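Local atomic coordinates of citrate synthase (Mycobacterium tuberculosis, PDB entry 4TVM), a protein that catalyses the condensation of oxaloacetate with acetyl-CoA and water to give citrate and CoA, a step of the Krebs cycle. Residues L69-Y74 against L225-A230; D119-F124 against F187-N192; H132-L137 against A261-L266; Q149-L152 against G158-E161; L196-L201 against Y212-E217. All coordinates share one frame; numbering follows the deposited sequence.

How the contacts relate
All five contacts lie within the largely helical body of citrate synthase. Contact 1 closes a long loop of chain that contains contacts 2, 4 and 5. Contact 3 interleaves with contact 1, and both touch the second subunit. Contacts 1 and 5 share helix 216-229, with centres about 22 Å apart: contact 5 sits at its start, contact 1 at its oxaloacetate end. Contacts 2 and 3 meet through Phe124 and Val136. Contacts 2 and 5, about 17 Å between centres, meet where Asp191 probably bonds to Asn199. Contact 4 lies at the beginning of helix 159-182. Contact 2 thus touches both 3 and 5, while contact 1 alone of the five holds a residue of the oxaloacetate pocket.

Contact 1. Residues L69-Y74 against L225-A230; sequences LRYRGY and LFILHA. With OAA (oxaloacetate ion), chain B.
Tyr71 reaches from a beta hairpin to helix 216-229 in a buried contact beside the oxaloacetate site, and hydrogen-bonds to Ile227. Strand 68-71 ends in a two-residue type I' turn from Tyr71 to Tyr74. This hairpin belongs to the small antiparallel sheet of the domain. The strand and helix segments run at 99° to each other. Their axes stay 10.9 Å apart, and the Tyr71 side chain bridges that distance. Its CG lies anti to the carbonyl carbon, chi1 -56°, and the ring carries its hydroxyl to the helix. The OH donates to Ile227 O at 2.7 Å. It meets that carbonyl almost end-on, at a C=O...donor angle of 165°. Ile227 O lies at the edge of the tyrosine ring, near its plane. Ile227 O also accepts from Ala230 N at 3.2 Å, so two donors share it. Ala230 CB packs 4.0 Å from Tyr71 CE2, and Leu79 and Leu92 touch the same tyrosine. One residue before Ala230 comes His229 of the oxaloacetate pocket. Its carbonyl is held by Arg391, which also bonds to the ligand. Tyr71 thus holds a backbone carbonyl two residues before this histidine. The imidazole turns its edge to the ligand, with His229 CE1 3.6 Å from oxaloacetate O2.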
# COMPACT_ATOMS: atom_id res chain seq x y z
N LEU A 69 24.79 -1.58 10.20
CA LEU A 69 23.48 -2.20 10.03
C LEU A 69 23.33 -3.42 10.92
O LEU A 69 23.97 -4.44 10.69
CB LEU A 69 23.28 -2.66 8.59
CG LEU A 69 22.01 -3.48 8.34
CD1 LEU A 69 20.77 -2.67 8.66
CD2 LEU A 69 21.96 -3.91 6.90
N ARG A 70 22.44 -3.36 11.91
CA ARG A 70 22.20 -4.52 12.77
C ARG A 70 20.76 -5.04 12.80
O ARG A 70 19.82 -4.25 12.84
CB ARG A 70 22.57 -4.15 14.17
CG ARG A 70 24.08 -4.08 14.39
CD ARG A 70 24.39 -3.26 15.64
NE ARG A 70 25.74 -2.74 15.59
CZ ARG A 70 26.14 -1.66 16.24
NH1 ARG A 70 25.28 -0.93 16.97
NH2 ARG A 70 27.42 -1.29 16.13
N TYR A 71 20.57 -6.35 12.81
CA TYR A 71 19.23 -6.89 13.08
C TYR A 71 19.20 -7.38 14.53
O TYR A 71 19.89 -8.33 14.90
CB TYR A 71 18.87 -8.05 12.16
CG TYR A 71 18.93 -7.79 10.66
CD1 TYR A 71 18.64 -6.55 10.11
CD2 TYR A 71 19.21 -8.82 9.80
CE1 TYR A 71 18.66 -6.35 8.71
CE2 TYR A 71 19.26 -8.63 8.43
CZ TYR A 71 18.97 -7.40 7.90
OH TYR A 71 19.04 -7.28 6.54
N ARG A 72 18.40 -6.69 15.35
CA ARG A 72 18.24 -7.02 16.76
C ARG A 72 19.57 -6.93 17.52
O ARG A 72 19.78 -7.62 18.51
CB ARG A 72 17.60 -8.40 16.91
CG ARG A 72 16.29 -8.56 16.15
CD ARG A 72 15.19 -7.75 16.82
NE ARG A 72 13.83 -8.12 16.43
CZ ARG A 72 12.73 -7.57 16.97
NH1 ARG A 72 12.82 -6.65 17.93
NH2 ARG A 72 11.52 -7.95 16.54
N GLY A 73 20.42 -6.02 17.09
CA GLY A 73 21.70 -5.78 17.76
C GLY A 73 22.87 -6.44 17.06
O GLY A 73 24.02 -6.08 17.34
N TYR A 74 22.60 -7.40 16.18
CA TYR A 74 23.64 -8.21 15.56
C TYR A 74 24.08 -7.63 14.23
O TYR A 74 23.26 -7.35 13.39
CB TYR A 74 23.12 -9.60 15.30
CG TYR A 74 22.71 -10.34 16.54
CD1 TYR A 74 23.67 -10.80 17.44
CD2 TYR A 74 21.37 -10.61 16.81
CE1 TYR A 74 23.30 -11.49 18.59
CE2 TYR A 74 20.99 -11.31 17.94
CZ TYR A 74 21.96 -11.75 18.82
OH TYR A 74 21.61 -12.46 19.94
N LEU A 225 22.22 -13.52 0.30
CA LEU A 225 21.65 -12.30 -0.26
C LEU A 225 20.26 -11.91 0.31
O LEU A 225 19.91 -10.72 0.37
CB LEU A 225 21.56 -12.44 -1.78
CG LEU A 225 22.64 -11.69 -2.56
CD1 LEU A 225 22.69 -12.20 -3.98
CD2 LEU A 225 22.34 -10.21 -2.52
N PHE A 226 19.47 -12.89 0.72
CA PHE A 226 18.24 -12.61 1.42
C PHE A 226 18.50 -12.11 2.83
O PHE A 226 17.73 -11.33 3.35
CB PHE A 226 17.35 -13.84 1.47
CG PHE A 226 16.82 -14.28 0.14
CD1 PHE A 226 16.68 -13.40 -0.92
CD2 PHE A 226 16.40 -15.58 -0.02
CE1 PHE A 226 16.17 -13.82 -2.13
CE2 PHE A 226 15.87 -16.02 -1.22
CZ PHE A 226 15.75 -15.13 -2.28
N ILE A 227 19.58 -12.53 3.46
CA ILE A 227 19.96 -11.96 4.76
C ILE A 227 20.28 -10.48 4.59
O ILE A 227 19.81 -9.61 5.36
CB ILE A 227 21.16 -12.67 5.40
CG1 ILE A 227 20.90 -14.18 5.49
CG2 ILE A 227 21.44 -12.10 6.79
CD1 ILE A 227 22.02 -15.01 6.08
N LEU A 228 21.04 -10.17 3.54
CA LEU A 228 21.42 -8.77 3.28
C LEU A 228 20.23 -7.89 3.03
O LEU A 228 20.28 -6.71 3.36
CB LEU A 228 22.41 -8.67 2.14
CG LEU A 228 23.80 -9.16 2.55
CD1 LEU A 228 24.52 -9.89 1.42
CD2 LEU A 228 24.66 -8.03 3.08
N HIS A 229 19.16 -8.47 2.48
CA HIS A 229 17.94 -7.69 2.14
C HIS A 229 16.77 -7.94 3.06
O HIS A 229 15.70 -7.38 2.86
CB HIS A 229 17.52 -8.01 0.72
CG HIS A 229 18.39 -7.40 -0.33
ND1 HIS A 229 18.21 -6.11 -0.79
CD2 HIS A 229 19.44 -7.91 -1.02
CE1 HIS A 229 19.11 -5.85 -1.72
NE2 HIS A 229 19.88 -6.92 -1.87
N ALA A 230 16.95 -8.75 4.10
CA ALA A 230 15.87 -9.04 5.02
C ALA A 230 15.16 -7.86 5.71
O ALA A 230 13.94 -7.89 5.85
CB ALA A 230 16.34 -10.02 6.05
O1 OAA B . 17.37 -2.66 0.75
O2 OAA B . 18.12 -2.38 -1.33
O4 OAA B . 16.49 1.91 1.49
O5 OAA B . 14.95 0.63 2.38
O3 OAA B . 15.36 -1.27 0.91
C1 OAA B . 17.63 -1.94 -0.25
C2 OAA B . 17.35 -0.47 -0.10
C3 OAA B . 16.14 -0.35 0.78
C4 OAA B . 15.85 0.83 1.56

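Contact 2. Residues D119-F124 against F187-N192; sequences DLKRFF and FLYPDN
Lys121 of helix 118-122 and Phe124, three residues on, meet Phe187 and Tyr189 of the loop before helix 196-205. Lys121 NZ donates to Tyr189 OH at 3.1 Å. Lys121 CG points opposite its backbone N (chi1 -163°), which sends the chain out toward the loop. There it crosses the tyrosine side chain at about a right angle. On its way it passes Phe187 in the opposite sense, with Lys121 CE 4.0 Å from Phe187 CB. Phe187 turns its ring edge to the face of Phe124. Their planes stand at 90°. The ring centroids are 5.4 Å apart. Phe187 CZ lies 3.6 Å from Phe124 CB. Further out, Glu118 also hydrogen-bonds to the Tyr189 hydroxyl, which gives it a second partner. Tyr177 stacks on the Phe187 ring, while Val136 and Val140 back Phe124. The arrangement is a T-shaped aromatic pair beside a lysine-tyrosine bond, tying a loop to a short helix in the mainly helical body of citrate synthase.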
# COMPACT_ATOMS: atom_id res chain seq x y z
N ASP A 119 -6.34 -25.01 -6.09
CA ASP A 119 -7.07 -23.94 -6.78
C ASP A 119 -6.25 -22.66 -6.92
O ASP A 119 -6.32 -21.97 -7.94
CB ASP A 119 -8.37 -23.63 -6.08
CG ASP A 119 -9.42 -24.68 -6.27
OD1 ASP A 119 -9.16 -25.73 -6.91
OD2 ASP A 119 -10.52 -24.46 -5.75
N LEU A 120 -5.48 -22.34 -5.88
CA LEU A 120 -4.59 -21.19 -5.93
C LEU A 120 -3.46 -21.44 -6.87
O LEU A 120 -3.00 -20.53 -7.55
CB LEU A 120 -4.03 -20.81 -4.56
CG LEU A 120 -3.20 -19.53 -4.64
CD1 LEU A 120 -4.07 -18.36 -5.01
CD2 LEU A 120 -2.44 -19.25 -3.35
N LYS A 121 -3.03 -22.67 -6.96
CA LYS A 121 -2.11 -23.07 -8.04
C LYS A 121 -2.71 -22.86 -9.40
O LYS A 121 -2.11 -22.22 -10.24
CB LYS A 121 -1.75 -24.53 -7.90
CG LYS A 121 -0.52 -24.95 -8.66
CD LYS A 121 -0.50 -26.45 -8.87
CE LYS A 121 0.78 -26.91 -9.55
NZ LYS A 121 0.48 -27.84 -10.65
N ARG A 122 -3.93 -23.39 -9.61
CA ARG A 122 -4.65 -23.27 -10.88
C ARG A 122 -4.90 -21.82 -11.31
O ARG A 122 -4.82 -21.51 -12.48
CB ARG A 122 -5.98 -24.00 -10.78
CG ARG A 122 -5.93 -25.50 -11.02
CD ARG A 122 -7.20 -26.17 -10.50
NE ARG A 122 -8.41 -25.50 -10.97
CZ ARG A 122 -9.65 -25.86 -10.66
NH1 ARG A 122 -9.89 -26.90 -9.85
NH2 ARG A 122 -10.68 -25.18 -11.16
N PHE A 123 -5.24 -20.96 -10.36
CA PHE A 123 -5.43 -19.53 -10.57
C PHE A 123 -4.32 -18.83 -11.35
O PHE A 123 -4.56 -17.83 -11.99
CB PHE A 123 -5.54 -18.90 -9.19
CG PHE A 123 -5.79 -17.43 -9.18
CD1 PHE A 123 -4.73 -16.54 -9.14
CD2 PHE A 123 -7.07 -16.94 -9.07
CE1 PHE A 123 -4.94 -15.17 -9.06
CE2 PHE A 123 -7.30 -15.57 -9.00
CZ PHE A 123 -6.23 -14.68 -8.98
N PHE A 124 -3.10 -19.38 -11.33
CA PHE A 124 -2.06 -18.92 -12.25
C PHE A 124 -2.43 -19.10 -13.72
O PHE A 124 -1.87 -18.44 -14.60
CB PHE A 124 -0.72 -19.62 -11.96
CG PHE A 124 0.02 -19.05 -10.74
CD1 PHE A 124 -0.25 -19.52 -9.45
CD2 PHE A 124 0.98 -18.08 -10.89
CE1 PHE A 124 0.42 -19.03 -8.35
CE2 PHE A 124 1.68 -17.58 -9.81
CZ PHE A 124 1.40 -18.06 -8.53
N PHE A 187 4.87 -26.08 -13.63
CA PHE A 187 5.19 -25.81 -12.25
C PHE A 187 5.65 -27.12 -11.68
O PHE A 187 5.11 -28.15 -12.03
CB PHE A 187 3.99 -25.34 -11.44
CG PHE A 187 3.41 -24.03 -11.89
CD1 PHE A 187 3.96 -23.26 -12.93
CD2 PHE A 187 2.31 -23.53 -11.23
CE1 PHE A 187 3.38 -22.04 -13.28
CE2 PHE A 187 1.75 -22.32 -11.59
CZ PHE A 187 2.29 -21.57 -12.61
N LEU A 188 6.64 -27.09 -10.80
CA LEU A 188 7.00 -28.26 -9.97
C LEU A 188 6.35 -28.13 -8.60
O LEU A 188 5.73 -27.11 -8.31
CB LEU A 188 8.53 -28.37 -9.82
CG LEU A 188 9.25 -29.25 -10.86
CD1 LEU A 188 8.70 -28.97 -12.25
CD2 LEU A 188 10.77 -29.06 -10.84
N TYR A 189 6.52 -29.15 -7.75
CA TYR A 189 6.10 -29.08 -6.35
C TYR A 189 7.27 -29.06 -5.38
O TYR A 189 8.35 -29.43 -5.76
CB TYR A 189 5.20 -30.24 -6.02
CG TYR A 189 3.85 -30.12 -6.64
CD1 TYR A 189 2.83 -29.40 -6.00
CD2 TYR A 189 3.56 -30.71 -7.86
CE1 TYR A 189 1.56 -29.29 -6.56
CE2 TYR A 189 2.32 -30.62 -8.42
CZ TYR A 189 1.33 -29.91 -7.77
OH TYR A 189 0.10 -29.84 -8.35
N PRO A 190 7.08 -28.59 -4.14
CA PRO A 190 8.06 -28.74 -3.06
C PRO A 190 8.59 -30.16 -2.85
O PRO A 190 7.83 -31.11 -2.91
CB PRO A 190 7.29 -28.31 -1.81
CG PRO A 190 6.33 -27.29 -2.32
CD PRO A 190 6.03 -27.61 -3.76
N ASP A 191 9.90 -30.28 -2.63
CA ASP A 191 10.56 -31.51 -2.20
C ASP A 191 10.82 -31.38 -0.69
O ASP A 191 11.54 -30.49 -0.28
CB ASP A 191 11.88 -31.63 -2.95
CG ASP A 191 12.53 -33.00 -2.82
OD1 ASP A 191 12.21 -33.78 -1.89
OD2 ASP A 191 13.37 -33.30 -3.70
N ASN A 192 10.23 -32.25 0.12
CA ASN A 192 10.45 -32.19 1.58
C ASN A 192 11.89 -32.36 1.99
O ASN A 192 12.25 -32.09 3.12
CB ASN A 192 9.64 -33.25 2.34
CG ASN A 192 8.32 -32.71 2.85
OD1 ASN A 192 8.20 -31.53 3.20
ND2 ASN A 192 7.32 -33.57 2.91

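Contact 3. Residues H132-L137 against A261-L266; sequences HPMPVL and ALWGPL
Met134 puts its CG over one face of the Trp263 indole, a Met-aromatic and CH-pi contact between the start of helix 133-147 and the end of helix 251-262. Both side chains have CG opposite the backbone N, with chi1 at -162° in each. They extend toward each other and slide past in opposite senses. Met134 CG stands 3.3 Å from the centroid of the five-membered ring, nearly on the ring normal. With chi2 at 59° the methionine chain then rises from the ring. Met134 SD is farther, 4.8 Å from that centroid, and the terminal CE comes 3.9 Å from Trp263 CB. Pro135 meets the benzene portion instead and crosses the tryptophan at about a right angle. Trp263 leaves the helix as the centre of an inverse gamma turn, in which Gly264 N bonds to Leu262 O at 2.8 Å. The indole projects from this turn toward helix 133-147. Thr253 of the second subunit also packs on Trp263, while Val385 of helix 383-403 touches Met134. The contact therefore lies next to the subunit interface. At the far end of the indole, Pro135 CG is 3.4 Å from Trp263 CH2.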
# COMPACT_ATOMS: atom_id res chain seq x y z
N HIS A 132 4.57 -10.77 -16.78
CA HIS A 132 5.71 -10.35 -15.98
C HIS A 132 5.47 -10.84 -14.55
O HIS A 132 4.32 -10.87 -14.11
CB HIS A 132 5.83 -8.84 -16.03
CG HIS A 132 6.09 -8.31 -17.41
ND1 HIS A 132 6.35 -6.98 -17.66
CD2 HIS A 132 6.15 -8.93 -18.61
CE1 HIS A 132 6.54 -6.80 -18.96
NE2 HIS A 132 6.43 -7.98 -19.56
N PRO A 133 6.52 -11.30 -13.85
CA PRO A 133 6.18 -11.90 -12.56
C PRO A 133 5.69 -10.92 -11.51
O PRO A 133 4.89 -11.25 -10.67
CB PRO A 133 7.50 -12.53 -12.11
CG PRO A 133 8.29 -12.70 -13.36
CD PRO A 133 7.94 -11.48 -14.15
N MET A 134 6.17 -9.70 -11.55
CA MET A 134 5.80 -8.78 -10.52
C MET A 134 4.29 -8.57 -10.42
O MET A 134 3.76 -8.52 -9.34
CB MET A 134 6.50 -7.48 -10.74
CG MET A 134 6.51 -6.65 -9.50
SD MET A 134 7.32 -7.53 -8.15
CE MET A 134 6.74 -6.44 -6.84
N PRO A 135 3.61 -8.44 -11.56
CA PRO A 135 2.15 -8.32 -11.53
C PRO A 135 1.43 -9.54 -10.96
O PRO A 135 0.48 -9.42 -10.19
CB PRO A 135 1.78 -8.16 -13.00
CG PRO A 135 2.97 -7.54 -13.63
CD PRO A 135 4.18 -7.85 -12.78
N VAL A 136 1.89 -10.70 -11.38
CA VAL A 136 1.28 -11.95 -11.00
C VAL A 136 1.35 -12.15 -9.52
O VAL A 136 0.40 -12.57 -8.90
CB VAL A 136 2.02 -13.13 -11.67
CG1 VAL A 136 1.31 -14.44 -11.35
CG2 VAL A 136 2.09 -12.93 -13.18
N LEU A 137 2.52 -11.88 -8.95
CA LEU A 137 2.75 -11.99 -7.51
C LEU A 137 1.92 -11.03 -6.65
O LEU A 137 1.44 -11.39 -5.58
CB LEU A 137 4.24 -11.76 -7.25
CG LEU A 137 4.76 -11.27 -5.89
CD1 LEU A 137 4.96 -12.43 -4.97
CD2 LEU A 137 6.08 -10.54 -6.09
N ALA A 261 4.30 -1.08 -2.99
CA ALA A 261 5.29 0.03 -2.79
C ALA A 261 6.63 -0.36 -3.38
O ALA A 261 7.28 0.44 -4.03
CB ALA A 261 5.47 0.38 -1.32
N LEU A 262 7.00 -1.61 -3.19
CA LEU A 262 8.24 -2.14 -3.74
C LEU A 262 8.30 -2.09 -5.25
O LEU A 262 9.37 -1.96 -5.83
CB LEU A 262 8.44 -3.58 -3.26
CG LEU A 262 9.88 -4.07 -3.30
CD1 LEU A 262 10.69 -3.43 -2.20
CD2 LEU A 262 9.90 -5.60 -3.24
N TRP A 263 7.16 -2.19 -5.91
CA TRP A 263 7.14 -2.16 -7.35
C TRP A 263 7.33 -0.80 -8.01
O TRP A 263 6.48 -0.31 -8.73
CB TRP A 263 5.85 -2.78 -7.85
CG TRP A 263 5.96 -3.15 -9.26
CD1 TRP A 263 7.10 -3.14 -10.06
CD2 TRP A 263 4.90 -3.62 -10.08
NE1 TRP A 263 6.78 -3.57 -11.32
CE2 TRP A 263 5.44 -3.87 -11.36
CE3 TRP A 263 3.55 -3.86 -9.85
CZ2 TRP A 263 4.66 -4.33 -12.40
CZ3 TRP A 263 2.77 -4.31 -10.89
CH2 TRP A 263 3.32 -4.54 -12.15
N GLY A 264 8.49 -0.18 -7.80
CA GLY A 264 8.75 1.11 -8.43
C GLY A 264 10.24 1.29 -8.46
O GLY A 264 10.93 0.74 -7.59
N PRO A 265 10.77 2.00 -9.47
CA PRO A 265 12.22 1.99 -9.75
C PRO A 265 13.15 2.59 -8.68
O PRO A 265 14.30 2.19 -8.59
CB PRO A 265 12.33 2.80 -11.05
CG PRO A 265 11.00 2.70 -11.70
CD PRO A 265 10.01 2.62 -10.57
N LEU A 266 12.65 3.52 -7.89
CA LEU A 266 13.42 4.18 -6.88
C LEU A 266 13.70 3.31 -5.69
O LEU A 266 14.62 3.60 -4.91
CB LEU A 266 12.68 5.43 -6.39
CG LEU A 266 12.51 6.46 -7.50
CD1 LEU A 266 12.13 7.80 -6.88
CD2 LEU A 266 13.78 6.56 -8.36

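Contact 4. Residues Q149-L152 against G158-E161; sequences QDAL and GQVE
Ala151 and Gln159 bring their backbones together, with CA atoms 4.6 Å apart, where the chain turns from helix 133-147 toward helix 159-182. The segment 149-152 belongs to the intervening loop and has no regular structure. Gly158 is the N-cap of the second helix. It has a positive phi, 110°, and the helix begins directly after it. Gln159 is the first helical residue, and its N-H is taken up by the side chain of Asp156. Its own side chain runs back over the loop. Beyond CG the chain is extended, chi2 177°, and carries the amide alongside Ala151 toward the Leu152-Asp153 backbone. The methylene packs on the alanine, with Gln159 CG 3.3 Å from Ala151 CB. The amide carbon, Gln159 CD, lies 3.5 Å from Ala151 CA. The carbonyl end, Gln159 OE1, accepts a hydrogen bond from the backbone N of Asp153. Leu152 N is also near that oxygen, but the angle is too poor for a bond. Ala151 further touches Leu162 and Arg166 of the same helix. Arg166 also forms a salt bridge with Asp150, so the loop is fastened to the helix by charge as well as by packing. This is a connection between two successive helices, with the side chain of the first residue of the second helix folded back on the loop.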
# COMPACT_ATOMS: atom_id res chain seq x y z
N GLN A 149 -8.83 -17.77 4.47
CA GLN A 149 -9.83 -17.07 5.31
C GLN A 149 -9.70 -17.57 6.74
O GLN A 149 -10.07 -16.92 7.70
CB GLN A 149 -11.25 -17.43 4.84
CG GLN A 149 -11.59 -17.06 3.41
CD GLN A 149 -13.05 -17.34 3.08
OE1 GLN A 149 -13.55 -18.44 3.30
NE2 GLN A 149 -13.73 -16.34 2.53
N ASP A 150 -9.24 -18.80 6.82
CA ASP A 150 -8.92 -19.50 8.03
C ASP A 150 -8.39 -18.66 9.23
O ASP A 150 -8.90 -18.79 10.33
CB ASP A 150 -7.86 -20.55 7.64
CG ASP A 150 -7.83 -21.72 8.55
OD1 ASP A 150 -8.44 -21.64 9.63
OD2 ASP A 150 -7.21 -22.72 8.18
N ALA A 151 -7.35 -17.85 9.02
CA ALA A 151 -6.63 -17.24 10.13
C ALA A 151 -6.32 -15.79 9.86
O ALA A 151 -5.16 -15.39 9.87
CB ALA A 151 -5.33 -18.00 10.39
N LEU A 152 -7.35 -14.99 9.63
CA LEU A 152 -7.16 -13.63 9.13
C LEU A 152 -7.34 -12.56 10.19
O LEU A 152 -7.25 -11.36 9.88
CB LEU A 152 -8.18 -13.34 8.01
CG LEU A 152 -7.90 -13.92 6.64
CD1 LEU A 152 -8.88 -13.34 5.62
CD2 LEU A 152 -6.46 -13.64 6.24
N GLY A 158 -1.73 -16.37 17.00
CA GLY A 158 -1.85 -17.78 16.78
C GLY A 158 -2.42 -17.85 15.39
O GLY A 158 -2.02 -18.69 14.59
N GLN A 159 -3.35 -16.95 15.11
CA GLN A 159 -3.78 -16.70 13.75
C GLN A 159 -2.72 -15.92 13.00
O GLN A 159 -2.36 -16.26 11.88
CB GLN A 159 -5.14 -16.00 13.71
CG GLN A 159 -6.23 -17.00 13.38
CD GLN A 159 -7.62 -16.40 13.39
OE1 GLN A 159 -7.93 -15.46 12.65
NE2 GLN A 159 -8.48 -16.93 14.26
N VAL A 160 -2.20 -14.89 13.64
CA VAL A 160 -1.08 -14.15 13.07
C VAL A 160 0.11 -15.08 12.87
O VAL A 160 0.88 -14.96 11.91
CB VAL A 160 -0.66 -13.06 14.04
CG1 VAL A 160 0.64 -12.44 13.61
CG2 VAL A 160 -1.75 -12.00 14.11
N GLU A 161 0.25 -15.99 13.80
CA GLU A 161 1.32 -16.93 13.77
C GLU A 161 1.21 -17.85 12.57
O GLU A 161 2.18 -18.14 11.91
CB GLU A 161 1.27 -17.76 15.05
CG GLU A 161 2.57 -18.39 15.37
CD GLU A 161 3.63 -17.35 15.69
OE1 GLU A 161 3.69 -16.90 16.86
OE2 GLU A 161 4.37 -16.97 14.77

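Contact 5. Residues L196-L201 against Y212-E217; sequences LVENFL and YQADPE
Apolar contact joins Glu198 to Ala214, where helix 196-205 passes the segment leading into helix 216-229. The glutamate stretches out from its helix, with chi1 at -177° and an extended chain beyond. Its CG methylene and a carboxylate oxygen both rest on the alanine: Glu198 CG is 3.3 Å from Ala214 CB, and Glu198 OE2 lies 3.4 Å from the same CB. One turn along the helix, Leu201 meets the phenol end of Tyr212. Tyr212 OH is 4.0 Å from Leu201 CB and 3.6 Å from Leu201 O. Arg202 and Phe205 also touch this tyrosine. A side-chain hydrogen bond lies within 212-217. Asp215 OD1 accepts from Glu217 N at 2.9 Å, reached from above the carboxylate plane. Val219 touches Ala214 from the helix that follows, and Val197 and Phe200 pack on Leu222 there. The arrangement is a connection between successive helices, with Asp215 as the N-cap of the second.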
# COMPACT_ATOMS: atom_id res chain seq x y z
N LEU A 196 14.41 -24.48 2.26
CA LEU A 196 13.44 -23.60 1.67
C LEU A 196 14.07 -22.90 0.48
O LEU A 196 13.47 -22.86 -0.58
CB LEU A 196 12.96 -22.55 2.67
CG LEU A 196 12.10 -21.41 2.09
CD1 LEU A 196 10.61 -21.79 2.02
CD2 LEU A 196 12.25 -20.12 2.89
N VAL A 197 15.27 -22.37 0.68
CA VAL A 197 15.98 -21.62 -0.34
C VAL A 197 16.38 -22.55 -1.47
O VAL A 197 16.31 -22.18 -2.64
CB VAL A 197 17.25 -20.94 0.22
CG1 VAL A 197 18.10 -20.33 -0.89
CG2 VAL A 197 16.88 -19.87 1.24
N GLU A 198 16.82 -23.76 -1.13
CA GLU A 198 17.24 -24.71 -2.16
C GLU A 198 16.01 -25.20 -2.91
O GLU A 198 16.02 -25.40 -4.12
CB GLU A 198 18.03 -25.88 -1.53
CG GLU A 198 18.59 -26.90 -2.52
CD GLU A 198 19.45 -27.97 -1.86
OE1 GLU A 198 19.51 -28.01 -0.60
OE2 GLU A 198 20.07 -28.76 -2.63
N ASN A 199 14.93 -25.38 -2.18
CA ASN A 199 13.71 -25.81 -2.80
C ASN A 199 13.12 -24.68 -3.66
O ASN A 199 12.47 -24.93 -4.68
CB ASN A 199 12.72 -26.19 -1.72
CG ASN A 199 11.42 -26.59 -2.28
OD1 ASN A 199 11.34 -27.58 -2.98
ND2 ASN A 199 10.38 -25.80 -2.01
N PHE A 200 13.33 -23.44 -3.25
CA PHE A 200 12.89 -22.32 -4.05
C PHE A 200 13.59 -22.35 -5.40
O PHE A 200 12.97 -22.10 -6.43
CB PHE A 200 13.13 -20.98 -3.36
CG PHE A 200 13.10 -19.81 -4.31
CD1 PHE A 200 11.91 -19.43 -4.94
CD2 PHE A 200 14.26 -19.10 -4.60
CE1 PHE A 200 11.89 -18.38 -5.83
CE2 PHE A 200 14.23 -18.04 -5.48
CZ PHE A 200 13.05 -17.68 -6.11
N LEU A 201 14.87 -22.66 -5.39
CA LEU A 201 15.66 -22.70 -6.62
C LEU A 201 15.24 -23.81 -7.58
O LEU A 201 15.35 -23.66 -8.79
CB LEU A 201 17.15 -22.84 -6.28
CG LEU A 201 17.91 -21.53 -6.00
CD1 LEU A 201 19.23 -21.82 -5.28
CD2 LEU A 201 18.21 -20.83 -7.31
N TYR A 212 16.60 -32.21 -10.21
CA TYR A 212 17.29 -30.97 -9.98
C TYR A 212 18.29 -31.10 -8.85
O TYR A 212 17.95 -31.56 -7.76
CB TYR A 212 16.28 -29.89 -9.62
CG TYR A 212 16.91 -28.52 -9.53
CD1 TYR A 212 17.20 -27.82 -10.67
CD2 TYR A 212 17.24 -27.96 -8.31
CE1 TYR A 212 17.80 -26.58 -10.61
CE2 TYR A 212 17.85 -26.72 -8.24
CZ TYR A 212 18.10 -26.04 -9.41
OH TYR A 212 18.70 -24.82 -9.38
N GLN A 213 19.52 -30.68 -9.11
CA GLN A 213 20.51 -30.55 -8.05
C GLN A 213 20.86 -29.11 -7.94
O GLN A 213 21.32 -28.53 -8.91
CB GLN A 213 21.80 -31.26 -8.42
CG GLN A 213 21.76 -32.75 -8.28
CD GLN A 213 22.52 -33.43 -9.38
OE1 GLN A 213 22.76 -32.84 -10.44
NE2 GLN A 213 22.93 -34.69 -9.14
N ALA A 214 20.70 -28.55 -6.76
CA ALA A 214 21.06 -27.16 -6.56
C ALA A 214 22.57 -27.07 -6.42
O ALA A 214 23.15 -27.90 -5.76
CB ALA A 214 20.40 -26.64 -5.31
N ASP A 215 23.19 -26.07 -7.06
CA ASP A 215 24.59 -25.83 -6.84
C ASP A 215 24.79 -25.21 -5.47
O ASP A 215 24.15 -24.19 -5.16
CB ASP A 215 25.16 -24.93 -7.90
CG ASP A 215 26.59 -24.55 -7.63
OD1 ASP A 215 27.17 -25.01 -6.62
OD2 ASP A 215 27.17 -23.80 -8.43
N PRO A 216 25.68 -25.82 -4.65
CA PRO A 216 25.74 -25.30 -3.28
C PRO A 216 26.26 -23.90 -3.23
O PRO A 216 25.85 -23.13 -2.39
CB PRO A 216 26.75 -26.23 -2.59
CG PRO A 216 26.76 -27.49 -3.42
CD PRO A 216 26.62 -26.96 -4.82
N GLU A 217 27.20 -23.57 -4.10
CA GLU A 217 27.70 -22.22 -4.15
C GLU A 217 26.57 -21.27 -4.51
O GLU A 217 26.49 -20.17 -3.99
CB GLU A 217 28.85 -22.10 -5.15
CG GLU A 217 30.17 -21.94 -4.42
CD GLU A 217 31.35 -22.62 -5.10
OE1 GLU A 217 31.15 -23.34 -6.10
OE2 GLU A 217 32.49 -22.42 -4.60